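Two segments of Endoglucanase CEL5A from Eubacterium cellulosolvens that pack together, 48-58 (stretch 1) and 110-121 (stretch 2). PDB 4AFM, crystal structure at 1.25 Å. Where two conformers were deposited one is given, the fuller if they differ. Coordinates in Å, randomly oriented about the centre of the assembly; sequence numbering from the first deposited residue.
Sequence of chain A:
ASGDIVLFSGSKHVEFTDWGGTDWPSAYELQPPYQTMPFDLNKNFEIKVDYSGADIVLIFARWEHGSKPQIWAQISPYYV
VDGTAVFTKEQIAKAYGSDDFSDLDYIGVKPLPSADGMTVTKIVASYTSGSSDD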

# COMPACT_ATOMS: atom_id res chain seq x y z
N LYS A 48 -11.39 -6.21 6.56
CA LYS A 48 -11.33 -7.58 7.04
C LYS A 48 -9.94 -8.09 6.83
O LYS A 48 -9.32 -7.92 5.74
N VAL A 49 -9.39 -8.79 7.80
CA VAL A 49 -7.99 -9.27 7.75
C VAL A 49 -7.97 -10.76 8.04
O VAL A 49 -8.48 -11.14 9.17
N ASP A 50 -7.44 -11.56 7.20
CA ASP A 50 -7.21 -12.99 7.50
C ASP A 50 -5.86 -13.06 8.13
O ASP A 50 -4.82 -12.64 7.51
N TYR A 51 -5.77 -13.63 9.33
CA TYR A 51 -4.52 -13.59 10.14
C TYR A 51 -4.46 -14.78 11.04
O TYR A 51 -5.51 -15.40 11.33
N SER A 52 -3.29 -15.02 11.56
CA SER A 52 -3.12 -15.99 12.67
C SER A 52 -1.86 -15.65 13.40
O SER A 52 -0.98 -14.94 12.90
N GLY A 53 -1.66 -16.21 14.61
CA GLY A 53 -0.41 -16.25 15.29
C GLY A 53 -0.29 -15.27 16.43
O GLY A 53 0.55 -15.44 17.31
N ALA A 54 -1.06 -14.19 16.40
CA ALA A 54 -1.04 -13.15 17.44
C ALA A 54 -2.39 -12.49 17.36
O ALA A 54 -3.05 -12.49 16.34
N ASP A 55 -2.71 -11.79 18.45
CA ASP A 55 -3.87 -10.89 18.36
C ASP A 55 -3.54 -9.66 17.54
O ASP A 55 -2.36 -9.32 17.37
N ILE A 56 -4.55 -9.06 16.96
CA ILE A 56 -4.40 -8.05 15.93
C ILE A 56 -5.09 -6.80 16.35
O ILE A 56 -6.17 -6.79 16.98
N VAL A 57 -4.54 -5.64 15.98
CA VAL A 57 -5.21 -4.33 16.12
C VAL A 57 -5.11 -3.55 14.83
O VAL A 57 -4.18 -3.73 14.04
N LEU A 58 -6.02 -2.61 14.68
CA LEU A 58 -6.04 -1.64 13.59
C LEU A 58 -5.82 -0.30 14.23
O LEU A 58 -6.45 0.05 15.27
N LYS A 110 -1.39 -4.03 13.07
CA LYS A 110 -0.22 -4.40 13.89
C LYS A 110 -0.57 -5.60 14.76
O LYS A 110 -1.73 -5.82 15.14
N PRO A 111 0.43 -6.41 15.11
CA PRO A 111 0.23 -7.50 16.08
C PRO A 111 0.44 -7.04 17.48
O PRO A 111 1.22 -6.14 17.79
N LEU A 112 -0.19 -7.80 18.39
CA LEU A 112 0.23 -7.80 19.80
C LEU A 112 1.34 -8.82 19.96
O LEU A 112 1.52 -9.73 19.12
N PRO A 113 2.07 -8.77 21.08
CA PRO A 113 3.21 -9.71 21.24
C PRO A 113 2.76 -11.13 21.22
O PRO A 113 1.71 -11.54 21.64
N SER A 114 3.65 -11.95 20.63
CA SER A 114 3.46 -13.43 20.56
C SER A 114 4.79 -14.10 20.37
O SER A 114 5.78 -13.48 19.96
N ALA A 115 4.79 -15.40 20.68
CA ALA A 115 6.03 -16.16 20.51
C ALA A 115 6.35 -16.49 19.04
O ALA A 115 7.53 -16.58 18.71
N ASP A 116 5.30 -16.67 18.25
CA ASP A 116 5.44 -17.16 16.89
C ASP A 116 5.41 -16.09 15.82
O ASP A 116 5.79 -16.39 14.67
N GLY A 117 4.92 -14.91 16.16
CA GLY A 117 4.71 -13.84 15.18
C GLY A 117 3.38 -13.98 14.56
O GLY A 117 2.74 -15.07 14.53
N MSE A 118 2.91 -12.89 13.95
CA MSE A 118 1.63 -12.86 13.26
C MSE A 118 1.85 -13.04 11.78
O MSE A 118 2.78 -12.46 11.20
N THR A 119 0.99 -13.74 11.09
CA THR A 119 1.00 -13.83 9.64
C THR A 119 -0.36 -13.34 9.13
O THR A 119 -1.42 -13.83 9.59
N VAL A 120 -0.34 -12.38 8.22
CA VAL A 120 -1.52 -11.93 7.53
C VAL A 120 -1.51 -12.51 6.14
O VAL A 120 -0.49 -12.33 5.42
N THR A 121 -2.60 -13.08 5.71
CA THR A 121 -2.70 -13.62 4.36
C THR A 121 -3.59 -12.81 3.44
O THR A 121 -3.52 -12.95 2.23

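The most striking feature of this contact is the very short approach of the Asp116 carboxylate to the backbone of the facing turn: OD1 of Asp116 lies 2.5 Å from the carbonyl O of Gly53. Two oxygens so close suggest that the acid is protonated and donates to the carbonyl. Asp116 reaches this position with chi1 in p; its CA-to-CB bond runs sideways, but the carboxylate comes nearer to stretch 1. The site leaves no room for a side chain on Gly53, whose ideal CB would fall 2.2 Å from Gly117 O. Beside it, Ser114 (p) points toward stretch 1, its CB 3.3 Å from Gly53 O, while its OG accepts a hydrogen bond from Gly117 N at 2.9 Å and so braces the loop from within.

The turn separates two short antiparallel pairings. Ser52 and Thr119 exchange backbone hydrogen bonds (Ser52 N to Thr119 O, 3.0 Å; Thr119 N to Ser52 O, 2.9 Å), as do Val57 and Lys110 (Val57 N to Lys110 O, 2.9 Å; Lys110 N to Val57 O, 3.0 Å).

Selenomethionine Met118, extended through chi1 and chi2 (both t) with chi3 in p, links the apolar groups between these pairings. Its SE lies 3.8 Å from Ile56 CG1 and 4.1 Å from Tyr51 CD2, approaching the tyrosine ring obliquely, 5.3 Å from SE to the ring centroid. Ala54 points toward stretch 2 and fits its methyl among several neighbours, with CB 3.8 Å from Met118 CB, 4.2 Å from Pro111 CB and 3.4 Å from Leu112 O. Ile56 (t, t) shares its sheet face with Pro111. On the face carrying Tyr51 and Val120, Tyr51 (p) sets CB 4.1 Å from CG2 of Val120 (t), although the end of the tyrosine leads away. Val49 (t) extends this apolar contact, its CG1 3.8 Å from Val120 CG1.

Val57 (m) and Lys110 (m) lie on the face shared by Ser52 and Thr119. Val57 CG2 packs 4.1 Å from Lys110 CB, whereas the lysine's end leads away and its NZ is hydrogen-bonded elsewhere in the structure. Val57 CG1 also meets CD2 of Leu112 (m, t) at 4.0 Å.

Three waters complete the polar links. One donates to Asp50 OD2 and is hydrogen-bonded to Thr121 OG1, each at 2.7 Å from the water O. A second joins Ser52 OG, 2.8 Å from its O, to the carbonyl of Thr119. The third accepts from Asp55 N and donates to Pro113 O, bridging backbone groups beside the turn.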

# COMPACT_ATOMS: atom_id res chain seq x y z
CB LYS A 48 -12.28 -8.45 6.23
CG LYS A 48 -13.72 -7.92 6.36
CD LYS A 48 -14.67 -8.95 5.83
CE LYS A 48 -14.99 -8.68 4.43
NZ LYS A 48 -16.40 -9.21 4.33
CB VAL A 49 -7.12 -8.51 8.79
CG1 VAL A 49 -5.69 -8.99 8.65
CG2 VAL A 49 -7.19 -7.00 8.59
CB ASP A 50 -7.27 -13.81 6.25
CG ASP A 50 -8.62 -13.82 5.57
OD1 ASP A 50 -9.63 -13.37 6.11
OD2 ASP A 50 -8.62 -14.29 4.38
CB TYR A 51 -4.43 -12.29 10.95
CG TYR A 51 -5.32 -12.25 12.14
CD1 TYR A 51 -6.73 -12.15 11.96
CD2 TYR A 51 -4.82 -12.38 13.44
CE1 TYR A 51 -7.57 -12.24 13.08
CE2 TYR A 51 -5.68 -12.42 14.52
CZ TYR A 51 -7.04 -12.33 14.30
OH TYR A 51 -7.91 -12.40 15.41
CB SER A 52 -3.17 -17.36 12.19
OG SER A 52 -2.13 -17.71 11.43
CB ALA A 54 0.07 -12.13 17.19
CB ASP A 55 -4.38 -10.56 19.76
CG ASP A 55 -5.07 -11.81 20.39
OD1 ASP A 55 -5.93 -12.40 19.78
OD2 ASP A 55 -4.46 -12.17 21.49
CB ILE A 56 -4.92 -8.59 14.58
CG1 ILE A 56 -4.50 -7.69 13.41
CG2 ILE A 56 -6.43 -8.80 14.61
CD1 ILE A 56 -4.79 -8.32 12.07
CB VAL A 57 -4.71 -3.49 17.33
CG1 VAL A 57 -4.98 -4.21 18.63
CG2 VAL A 57 -3.22 -3.22 17.18
CB LEU A 58 -7.38 -1.69 12.85
CG LEU A 58 -7.55 -0.66 11.73
CD1 LEU A 58 -6.59 -0.95 10.59
CD2 LEU A 58 -9.03 -0.76 11.25
CB LYS A 110 0.18 -3.29 14.86
CG LYS A 110 0.64 -1.99 14.11
CD LYS A 110 1.21 -1.02 15.17
CE LYS A 110 1.67 0.34 14.61
NZ LYS A 110 2.91 0.13 13.83
CB PRO A 111 1.41 -8.48 15.67
CG PRO A 111 2.53 -7.50 15.31
CD PRO A 111 1.84 -6.35 14.60
CB LEU A 112 -0.98 -8.06 20.72
CG LEU A 112 -2.13 -7.07 20.55
CD1 LEU A 112 -3.26 -7.35 21.60
CD2 LEU A 112 -1.75 -5.65 20.51
CB PRO A 113 3.75 -9.36 22.67
CG PRO A 113 3.44 -7.85 22.77
CD PRO A 113 2.04 -7.75 22.15
CB SER A 114 2.55 -13.76 19.35
OG SER A 114 3.26 -13.58 18.12
CB ALA A 115 5.88 -17.50 21.29
CB ASP A 116 4.39 -18.24 16.56
CG ASP A 116 2.99 -17.76 16.58
OD1 ASP A 116 2.70 -16.75 17.31
OD2 ASP A 116 2.18 -18.26 15.87
CB MSE A 118 0.92 -11.51 13.59
CG MSE A 118 -0.52 -11.50 13.15
SE MSE A 118 -1.48 -9.94 13.74
CE MSE A 118 -0.75 -8.60 12.54
CB THR A 119 1.26 -15.25 9.10
OG1 THR A 119 2.62 -15.53 9.57
CG2 THR A 119 1.26 -15.34 7.62
CB VAL A 120 -1.52 -10.38 7.54
CG1 VAL A 120 -2.62 -9.86 6.58
CG2 VAL A 120 -1.74 -9.84 8.96
CB THR A 121 -3.15 -15.10 4.40
OG1 THR A 121 -4.40 -15.18 5.11
CG2 THR A 121 -2.12 -15.98 5.09
O HOH W 1 -6.45 -15.58 3.39
O HOH W 2 -2.06 -16.71 8.82
O HOH W 3 -0.91 -11.92 20.67